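Local coordinates for protein MRG701 (Oryza sativa, PDB 5IN1) that probably reads methylated histone tails through its chromodomain, as in other MRG proteins, and takes part in regulating transcription, at residues A[8-13]-A[55-60]; A[34-39]-A[47-52]. All coordinates share one frame; numbering follows the deposited sequence.

Interaction 1: residues A[8-13]-A[55-60]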
ATOM      1  N   ARG A   8      -3.019  11.088 -13.183  1.00  7.68           N
ATOM      2  CA  ARG A   8      -3.756  12.331 -13.049  1.00  7.90           C
ATOM      3  C   ARG A   8      -5.032  12.068 -12.271  1.00  7.83           C
ATOM      4  O   ARG A   8      -5.742  11.093 -12.538  1.00  7.83           O
ATOM      5  CB  ARG A   8      -4.056  12.922 -14.427  1.00  9.19           C
ATOM      6  CG  ARG A   8      -2.940  13.854 -14.959  1.00 16.11           C
ATOM      7  CD  ARG A   8      -1.583  13.175 -15.128  1.00 23.37           C
ATOM      8  NE  ARG A   8      -0.597  14.104 -15.684  1.00 26.41           N
ATOM      9  CZ  ARG A   8       0.719  13.905 -15.690  1.00 25.42           C
ATOM     10  NH1 ARG A   8       1.238  12.806 -15.156  1.00 21.61           N
ATOM     11  NH2 ARG A   8       1.520  14.816 -16.230  1.00 26.04           N
ATOM     12  N   VAL A   9      -5.301  12.948 -11.303  1.00  6.25           N
ATOM     13  CA  VAL A   9      -6.424  12.832 -10.379  1.00  6.10           C
ATOM     14  C   VAL A   9      -7.089  14.194 -10.261  1.00  4.63           C
ATOM     15  O   VAL A   9      -6.577  15.189 -10.780  1.00  6.06           O
ATOM     16  CB  VAL A   9      -5.978  12.347  -8.979  1.00  5.94           C
ATOM     17  CG1 VAL A   9      -5.323  10.964  -9.072  1.00  8.38           C
ATOM     18  CG2 VAL A   9      -5.017  13.335  -8.318  1.00  7.80           C
ATOM     19  N   LEU A  10      -8.232  14.229  -9.590  1.00  5.38           N
ATOM     20  CA  LEU A  10      -8.830  15.477  -9.124  1.00  5.51           C
ATOM     21  C   LEU A  10      -8.518  15.633  -7.641  1.00  4.64           C
ATOM     22  O   LEU A  10      -8.562  14.654  -6.888  1.00  6.59           O
ATOM     23  CB  LEU A  10     -10.337  15.487  -9.372  1.00  5.77           C
ATOM     24  CG  LEU A  10     -10.712  15.442 -10.846  1.00  5.42           C
ATOM     25  CD1 LEU A  10     -12.196  15.196 -11.027  1.00  9.71           C
ATOM     26  CD2 LEU A  10     -10.294  16.726 -11.549  1.00  7.31           C
ATOM     27  N   ALA A  11      -8.175  16.840  -7.224  1.00  4.63           N
ATOM     28  CA  ALA A  11      -7.819  17.125  -5.834  1.00  5.05           C
ATOM     29  C   ALA A  11      -8.537  18.374  -5.354  1.00  4.95           C
ATOM     30  O   ALA A  11      -8.565  19.405  -6.033  1.00  5.01           O
ATOM     31  CB  ALA A  11      -6.315  17.308  -5.685  1.00  6.76           C
ATOM     32  N   TYR A  12      -9.123  18.288  -4.167  1.00  4.79           N
ATOM     33  CA  TYR A  12      -9.644  19.469  -3.506  1.00  4.96           C
ATOM     34  C   TYR A  12      -8.508  20.382  -3.072  1.00  6.15           C
ATOM     35  O   TYR A  12      -7.488  19.931  -2.559  1.00  8.48           O
ATOM     36  CB  TYR A  12     -10.492  19.089  -2.296  1.00  6.20           C
ATOM     37  CG  TYR A  12     -11.868  18.593  -2.637  1.00  5.97           C
ATOM     38  CD1 TYR A  12     -12.804  19.447  -3.179  1.00  5.21           C
ATOM     39  CD2 TYR A  12     -12.239  17.267  -2.414  1.00  6.48           C
ATOM     40  CE1 TYR A  12     -14.083  19.020  -3.494  1.00  5.16           C
ATOM     41  CE2 TYR A  12     -13.516  16.832  -2.722  1.00  6.88           C
ATOM     42  CZ  TYR A  12     -14.433  17.715  -3.246  1.00  6.51           C
ATOM     43  OH  TYR A  12     -15.719  17.297  -3.571  1.00 10.64           O
ATOM     44  N   HIS A  13      -8.687  21.672  -3.284  1.00  5.86           N
ATOM     45  CA  HIS A  13      -7.825  22.658  -2.653  1.00  7.47           C
ATOM     46  C   HIS A  13      -8.773  23.773  -2.297  1.00  8.33           C
ATOM     47  O   HIS A  13      -9.133  24.580  -3.142  1.00  8.21           O
ATOM     48  CB  HIS A  13      -6.702  23.128  -3.575  1.00  9.15           C
ATOM     49  CG  HIS A  13      -5.514  23.654  -2.841  1.00  9.97           C
ATOM     50  ND1 HIS A  13      -5.414  24.966  -2.437  1.00 17.00           N
ATOM     51  CD2 HIS A  13      -4.381  23.041  -2.418  1.00 16.39           C
ATOM     52  CE1 HIS A  13      -4.265  25.147  -1.814  1.00 16.79           C
ATOM     53  NE2 HIS A  13      -3.620  23.996  -1.786  1.00 18.85           N
ATOM     54  N   LEU A  55      -9.994  12.426  -5.885  1.00  6.55           N
ATOM     55  CA  LEU A  55     -10.994  11.676  -6.632  1.00  6.08           C
ATOM     56  C   LEU A  55     -10.355  11.138  -7.904  1.00  6.57           C
ATOM     57  O   LEU A  55      -9.584  11.838  -8.567  1.00  6.75           O
ATOM     58  CB  LEU A  55     -12.203  12.560  -6.975  1.00  6.60           C
ATOM     59  CG  LEU A  55     -13.125  12.973  -5.821  1.00  7.25           C
ATOM     60  CD1 LEU A  55     -14.114  14.008  -6.308  1.00  8.92           C
ATOM     61  CD2 LEU A  55     -13.862  11.745  -5.279  1.00 10.84           C
ATOM     62  N   LYS A  56     -10.692   9.909  -8.269  1.00  7.52           N
ATOM     63  CA  LYS A  56     -10.238   9.336  -9.533  1.00  7.03           C
ATOM     64  C   LYS A  56     -10.715  10.215 -10.692  1.00  5.83           C
ATOM     65  O   LYS A  56     -11.797  10.787 -10.626  1.00  6.01           O
ATOM     66  CB  LYS A  56     -10.768   7.910  -9.687  1.00  9.39           C
ATOM     67  CG  LYS A  56     -10.130   7.138 -10.816  1.00 13.91           C
ATOM     68  CD  LYS A  56     -10.516   5.678 -10.795  1.00 21.23           C
ATOM     69  CE  LYS A  56      -9.885   4.941 -11.968  1.00 22.65           C
ATOM     70  NZ  LYS A  56     -10.132   3.476 -11.860  1.00 30.04           N
ATOM     71  N   LEU A  57      -9.896  10.330 -11.739  1.00  6.35           N
ATOM     72  CA  LEU A  57     -10.273  11.115 -12.908  1.00  6.89           C
ATOM     73  C   LEU A  57     -11.246  10.319 -13.767  1.00 11.38           C
ATOM     74  O   LEU A  57     -10.885   9.788 -14.816  1.00 15.35           O
ATOM     75  CB  LEU A  57      -9.044  11.509 -13.723  1.00  9.10           C
ATOM     76  CG  LEU A  57      -9.223  12.589 -14.790  1.00  8.90           C
ATOM     77  CD1 LEU A  57      -9.570  13.940 -14.172  1.00  8.93           C
ATOM     78  CD2 LEU A  57      -7.940  12.716 -15.607  1.00 10.56           C
ATOM     79  N   THR A  58     -12.481  10.241 -13.304  1.00  8.41           N
ATOM     80  CA  THR A  58     -13.549   9.563 -14.031  1.00  8.24           C
ATOM     81  C   THR A  58     -14.539  10.595 -14.525  1.00  9.12           C
ATOM     82  O   THR A  58     -14.577  11.722 -14.011  1.00  7.60           O
ATOM     83  CB  THR A  58     -14.297   8.574 -13.149  1.00  9.66           C
ATOM     84  OG1 THR A  58     -14.908   9.306 -12.082  1.00  9.43           O
ATOM     85  CG2 THR A  58     -13.340   7.535 -12.568  1.00 11.19           C
ATOM     86  N   ASP A  59     -15.393  10.218 -15.473  1.00  9.13           N
ATOM     87  CA  ASP A  59     -16.381  11.172 -15.949  1.00 10.06           C
ATOM     88  C   ASP A  59     -17.303  11.629 -14.820  1.00  8.80           C
ATOM     89  O   ASP A  59     -17.638  12.811 -14.742  1.00 10.34           O
ATOM     90  CB  ASP A  59     -17.203  10.593 -17.106  1.00  9.86           C
ATOM     91  CG  ASP A  59     -16.384  10.420 -18.376  1.00 18.58           C
ATOM     92  OD1 ASP A  59     -15.335  11.075 -18.512  1.00 20.09           O
ATOM     93  OD2 ASP A  59     -16.802   9.625 -19.243  1.00 24.80           O
ATOM     94  N   GLU A  60     -17.690  10.726 -13.920  1.00  8.66           N
ATOM     95  CA  GLU A  60     -18.585  11.141 -12.841  1.00 10.68           C
ATOM     96  C   GLU A  60     -17.926  12.182 -11.931  1.00  8.23           C
ATOM     97  O   GLU A  60     -18.564  13.148 -11.535  1.00  9.66           O
ATOM     98  CB  GLU A  60     -19.035   9.941 -12.022  1.00 13.51           C
ATOM     99  CG  GLU A  60     -20.057  10.291 -10.941  1.00 16.55           C
ATOM    100  CD  GLU A  60     -21.117   9.214 -10.787  1.00 13.60           C
ATOM    101  OE1 GLU A  60     -21.235   8.372 -11.696  1.00 22.31           O
ATOM    102  OE2 GLU A  60     -21.849   9.234  -9.789  1.00 17.91           O
TER
HETATM  103  O   HOH W   1      -7.407   9.028 -11.686  1.00 11.13           O
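The edge of the chromodomain sheet, where L10 of strand 8-13 meets L55 of the short strand 54-56, closes with one antiparallel hydrogen-bonded pair just before the chain turns into helix 59-70. L10 N gives its hydrogen to L55 O at 2.9 Å, nearly straight and in the carbonyl plane. The return bond, L55 N to L10 O, is 2.8 Å long. Both leucines project from the same face of the sheet, L10 CB lying 4.2 Å from L55 CB, and helix 59-70 packs on them through N61. L57 centres an inverse gamma turn, and here a water bridges the chains, donating to R8 O at 2.8 Å while accepting from L57 N. With CG anti to its backbone N (chi1 -166°), L57 sets CD1 3.8 Å from L10 CG, the two side chains crossing at about a right angle, and CD2 4.1 Å from R8 CB. An alanine in place of L57 would probably open a gap beside L10 and R8 and cost the packing on I62 of the helix. Two backbone bonds and one bridging water thus join the polar backbones, while L10, L55 and L57 supply the apolar contact between the segments.

Interaction 2: residues A[34-39]-A[47-52]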
ATOM      1  N   TYR A  34      -0.229  10.515  -0.720  1.00  7.38           N
ATOM      2  CA  TYR A  34       0.131  10.833  -2.087  1.00  6.87           C
ATOM      3  C   TYR A  34       0.733  12.222  -2.134  1.00  6.58           C
ATOM      4  O   TYR A  34       0.116  13.176  -1.650  1.00  7.42           O
ATOM      5  CB  TYR A  34      -1.099  10.769  -2.989  1.00  8.68           C
ATOM      6  CG  TYR A  34      -1.844   9.457  -2.918  1.00  8.04           C
ATOM      7  CD1 TYR A  34      -1.393   8.350  -3.619  1.00  6.23           C
ATOM      8  CD2 TYR A  34      -2.982   9.317  -2.143  1.00  7.16           C
ATOM      9  CE1 TYR A  34      -2.070   7.136  -3.551  1.00  8.62           C
ATOM     10  CE2 TYR A  34      -3.661   8.121  -2.080  1.00  9.33           C
ATOM     11  CZ  TYR A  34      -3.207   7.038  -2.795  1.00  9.08           C
ATOM     12  OH  TYR A  34      -3.883   5.834  -2.722  1.00 12.25           O
ATOM     13  N   HIS A  35       1.915  12.344  -2.723  1.00  7.23           N
ATOM     14  CA  HIS A  35       2.525  13.654  -2.890  1.00  7.29           C
ATOM     15  C   HIS A  35       2.082  14.116  -4.257  1.00  7.66           C
ATOM     16  O   HIS A  35       2.395  13.475  -5.256  1.00  8.52           O
ATOM     17  CB  HIS A  35       4.059  13.609  -2.776  1.00  9.29           C
ATOM     18  CG  HIS A  35       4.673  14.917  -2.386  1.00  9.99           C
ATOM     19  ND1 HIS A  35       5.098  15.853  -3.309  1.00 10.26           N
ATOM     20  CD2 HIS A  35       4.936  15.453  -1.164  1.00  8.86           C
ATOM     21  CE1 HIS A  35       5.598  16.900  -2.674  1.00 12.64           C
ATOM     22  NE2 HIS A  35       5.515  16.683  -1.376  1.00 11.00           N
ATOM     23  N   VAL A  36       1.318  15.204  -4.292  1.00  6.07           N
ATOM     24  CA  VAL A  36       0.704  15.646  -5.536  1.00  7.31           C
ATOM     25  C   VAL A  36       1.195  17.017  -5.959  1.00  7.27           C
ATOM     26  O   VAL A  36       1.574  17.843  -5.130  1.00  6.63           O
ATOM     27  CB  VAL A  36      -0.842  15.666  -5.424  1.00  7.11           C
ATOM     28  CG1 VAL A  36      -1.375  14.251  -5.120  1.00  8.49           C
ATOM     29  CG2 VAL A  36      -1.336  16.701  -4.387  1.00  7.75           C
ATOM     30  N   HIS A  37       1.192  17.227  -7.276  1.00  5.70           N
ATOM     31  CA  HIS A  37       1.433  18.527  -7.877  1.00  6.48           C
ATOM     32  C   HIS A  37       0.133  18.987  -8.546  1.00  6.00           C
ATOM     33  O   HIS A  37      -0.455  18.222  -9.301  1.00  5.70           O
ATOM     34  CB  HIS A  37       2.575  18.455  -8.905  1.00  8.61           C
ATOM     35  CG  HIS A  37       2.709  19.705  -9.721  1.00  7.22           C
ATOM     36  ND1 HIS A  37       3.148  20.887  -9.177  1.00  8.62           N
ATOM     37  CD2 HIS A  37       2.415  19.971 -11.016  1.00  8.58           C
ATOM     38  CE1 HIS A  37       3.129  21.834 -10.101  1.00  9.50           C
ATOM     39  NE2 HIS A  37       2.693  21.301 -11.231  1.00  8.66           N
ATOM     40  N   TYR A  38      -0.308  20.209  -8.251  1.00  5.28           N
ATOM     41  CA  TYR A  38      -1.520  20.754  -8.842  1.00  5.64           C
ATOM     42  C   TYR A  38      -1.167  21.330 -10.199  1.00  5.43           C
ATOM     43  O   TYR A  38      -0.273  22.175 -10.288  1.00  6.67           O
ATOM     44  CB  TYR A  38      -2.147  21.811  -7.924  1.00  6.00           C
ATOM     45  CG  TYR A  38      -2.539  21.244  -6.568  1.00  7.61           C
ATOM     46  CD1 TYR A  38      -3.832  20.776  -6.339  1.00  7.70           C
ATOM     47  CD2 TYR A  38      -1.611  21.154  -5.529  1.00  6.83           C
ATOM     48  CE1 TYR A  38      -4.190  20.242  -5.098  1.00  9.23           C
ATOM     49  CE2 TYR A  38      -1.966  20.637  -4.286  1.00  9.43           C
ATOM     50  CZ  TYR A  38      -3.244  20.165  -4.092  1.00 10.23           C
ATOM     51  OH  TYR A  38      -3.581  19.642  -2.854  1.00 12.80           O
ATOM     52  N   LEU A  39      -1.831  20.859 -11.255  1.00  4.92           N
ATOM     53  CA  LEU A  39      -1.376  21.213 -12.606  1.00  6.42           C
ATOM     54  C   LEU A  39      -1.552  22.709 -12.854  1.00  7.12           C
ATOM     55  O   LEU A  39      -2.638  23.267 -12.645  1.00  6.10           O
ATOM     56  CB  LEU A  39      -2.122  20.425 -13.680  1.00  6.12           C
ATOM     57  CG  LEU A  39      -2.032  18.907 -13.564  1.00  6.17           C
ATOM     58  CD1 LEU A  39      -2.556  18.250 -14.825  1.00  8.47           C
ATOM     59  CD2 LEU A  39      -0.601  18.461 -13.261  1.00 10.33           C
ATOM     60  N   GLU A  47       2.309  18.780  -2.168  1.00  7.13           N
ATOM     61  CA  GLU A  47       2.076  18.381  -0.781  1.00  8.47           C
ATOM     62  C   GLU A  47       1.602  16.946  -0.678  1.00  7.97           C
ATOM     63  O   GLU A  47       1.103  16.369  -1.645  1.00  7.97           O
ATOM     64  CB  GLU A  47       1.051  19.300  -0.124  1.00 13.10           C
ATOM     65  CG  GLU A  47      -0.328  19.191  -0.759  1.00 10.36           C
ATOM     66  CD  GLU A  47      -1.354  20.098  -0.100  1.00 16.54           C
ATOM     67  OE1 GLU A  47      -2.404  20.340  -0.726  1.00 12.14           O
ATOM     68  OE2 GLU A  47      -1.101  20.587   1.022  1.00 19.50           O
ATOM     69  N   TRP A  48       1.767  16.375   0.511  1.00  8.39           N
ATOM     70  CA  TRP A  48       1.198  15.079   0.832  1.00  6.55           C
ATOM     71  C   TRP A  48      -0.269  15.214   1.167  1.00  7.37           C
ATOM     72  O   TRP A  48      -0.651  16.059   1.983  1.00 10.13           O
ATOM     73  CB  TRP A  48       1.886  14.441   2.043  1.00  8.31           C
ATOM     74  CG  TRP A  48       3.280  13.983   1.837  1.00  8.34           C
ATOM     75  CD1 TRP A  48       4.413  14.560   2.339  1.00 13.25           C
ATOM     76  CD2 TRP A  48       3.708  12.830   1.107  1.00  8.02           C
ATOM     77  NE1 TRP A  48       5.514  13.847   1.952  1.00 12.30           N
ATOM     78  CE2 TRP A  48       5.110  12.778   1.194  1.00 11.60           C
ATOM     79  CE3 TRP A  48       3.035  11.834   0.386  1.00  8.06           C
ATOM     80  CZ2 TRP A  48       5.859  11.771   0.580  1.00 11.83           C
ATOM     81  CZ3 TRP A  48       3.778  10.833  -0.225  1.00  9.85           C
ATOM     82  CH2 TRP A  48       5.179  10.809  -0.121  1.00  8.35           C
ATOM     83  N   VAL A  49      -1.096  14.379   0.549  1.00  6.41           N
ATOM     84  CA  VAL A  49      -2.499  14.315   0.911  1.00  7.97           C
ATOM     85  C   VAL A  49      -2.967  12.880   1.080  1.00  7.85           C
ATOM     86  O   VAL A  49      -2.382  11.939   0.521  1.00  6.93           O
ATOM     87  CB  VAL A  49      -3.383  15.006  -0.153  1.00  7.57           C
ATOM     88  CG1 VAL A  49      -2.976  16.475  -0.338  1.00  9.40           C
ATOM     89  CG2 VAL A  49      -3.309  14.255  -1.462  1.00  7.23           C
ATOM     90  N   THR A  50      -4.054  12.711   1.818  1.00  7.85           N
ATOM     91  CA  THR A  50      -4.652  11.398   1.946  1.00  7.54           C
ATOM     92  C   THR A  50      -5.867  11.259   1.028  1.00  6.74           C
ATOM     93  O   THR A  50      -6.232  12.199   0.300  1.00  6.40           O
ATOM     94  CB  THR A  50      -5.007  11.110   3.415  1.00 10.97           C
ATOM     95  OG1 THR A  50      -5.564  12.286   3.996  1.00 12.46           O
ATOM     96  CG2 THR A  50      -3.728  10.755   4.168  1.00 15.48           C
ATOM     97  N   ASN A  51      -6.458  10.070   1.023  1.00  6.04           N
ATOM     98  CA  ASN A  51      -7.468   9.705   0.046  1.00  7.61           C
ATOM     99  C   ASN A  51      -8.678  10.634   0.011  1.00  7.01           C
ATOM    100  O   ASN A  51      -9.277  10.874  -1.048  1.00  8.35           O
ATOM    101  CB  ASN A  51      -7.913   8.267   0.324  1.00 11.54           C
ATOM    102  CG  ASN A  51      -8.927   7.777  -0.656  1.00 16.80           C
ATOM    103  OD1 ASN A  51      -8.606   7.554  -1.816  1.00 19.41           O
ATOM    104  ND2 ASN A  51     -10.163   7.582  -0.199  1.00 19.88           N
ATOM    105  N   ASP A  52      -9.039  11.154   1.173  1.00  6.27           N
ATOM    106  CA  ASP A  52     -10.191  12.035   1.297  1.00  7.45           C
ATOM    107  C   ASP A  52     -10.059  13.333   0.492  1.00  6.79           C
ATOM    108  O   ASP A  52     -11.064  13.992   0.224  1.00  8.23           O
ATOM    109  CB  ASP A  52     -10.391  12.373   2.761  1.00  7.97           C
ATOM    110  CG  ASP A  52      -9.132  12.879   3.385  1.00  8.10           C
ATOM    111  OD1 ASP A  52      -8.162  12.091   3.532  1.00  7.50           O
ATOM    112  OD2 ASP A  52      -9.075  14.076   3.710  1.00 11.38           O
TER
HETATM  113  O   HOH W   2      -6.149   5.555  -1.407  1.00 17.39           O
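H35 and W48 meet edge to face on one side of the beta hairpin formed by strands 31-38 and 47-50, within the chromodomain's antiparallel sheet. The imidazole stands almost upright on the indole, the planes at 81°, and its CD2 edge comes down over the five-membered ring, 3.6 Å from W48 NE1. With CG anti to the backbone N (chi1 -156°), the H35 ring swings over the five-membered ring; H35 CB, placed by the backbone, sits over the six-membered ring, 3.8 Å from its centroid, as a CH-pi contact. One edge of the imidazole thus touches W48, one face lies over the backbone of E47, and ND1 is held by Q23 of strand 16-28. R33 adds a cation-pi contact to the indole.

On the other side of the hairpin Y34, V36, E47 and V49 project together. V36 CG1 and V49 CG2 touch at 4.1 Å, their side chains crossing at about a right angle. The backbones beneath are tied by hydrogen-bonded pairs at Y34–V49 and V36–E47; the bond from E47 N to V36 O, at 3.2 Å, is the longest of the four. A water links Y34 OH to N51 OD1, and F3 N also bonds to that hydroxyl.

E47 reaches Y38 with CG between its backbone N and carbonyl carbon (chi1 65°) and the chain extended beyond. R53 makes a salt bridge to the same OE1, which probably stabilises the carboxylate's negative charge. Y38 OH donates to the anti lone pair of E47 OE1 at 2.5 Å.

In the fold
Both interactions belong to one five-stranded antiparallel sheet, ordered 47-50, 31-38, 16-28, 8-13, 54-56; the centres of the two interactions lie about 11 Å apart. Interaction 2 joins 47-50 to 31-38 at one end of this order; interaction 1 joins 8-13 to 54-56 at the other. Along the chain, the hairpin of interaction 2 falls between the two segments of interaction 1, and strand 54-56 is the next strand after 47-50. Curvature of the sheet brings the two regions into contact: H13 CD2 lies 3.5 Å from Y38 CZ, and A11 CB 3.7 Å from Y38 CE1. The rings of H13, Y38, W41 and W45 gather here, consistent with the aromatic cage by which chromodomains bind methyl-lysine.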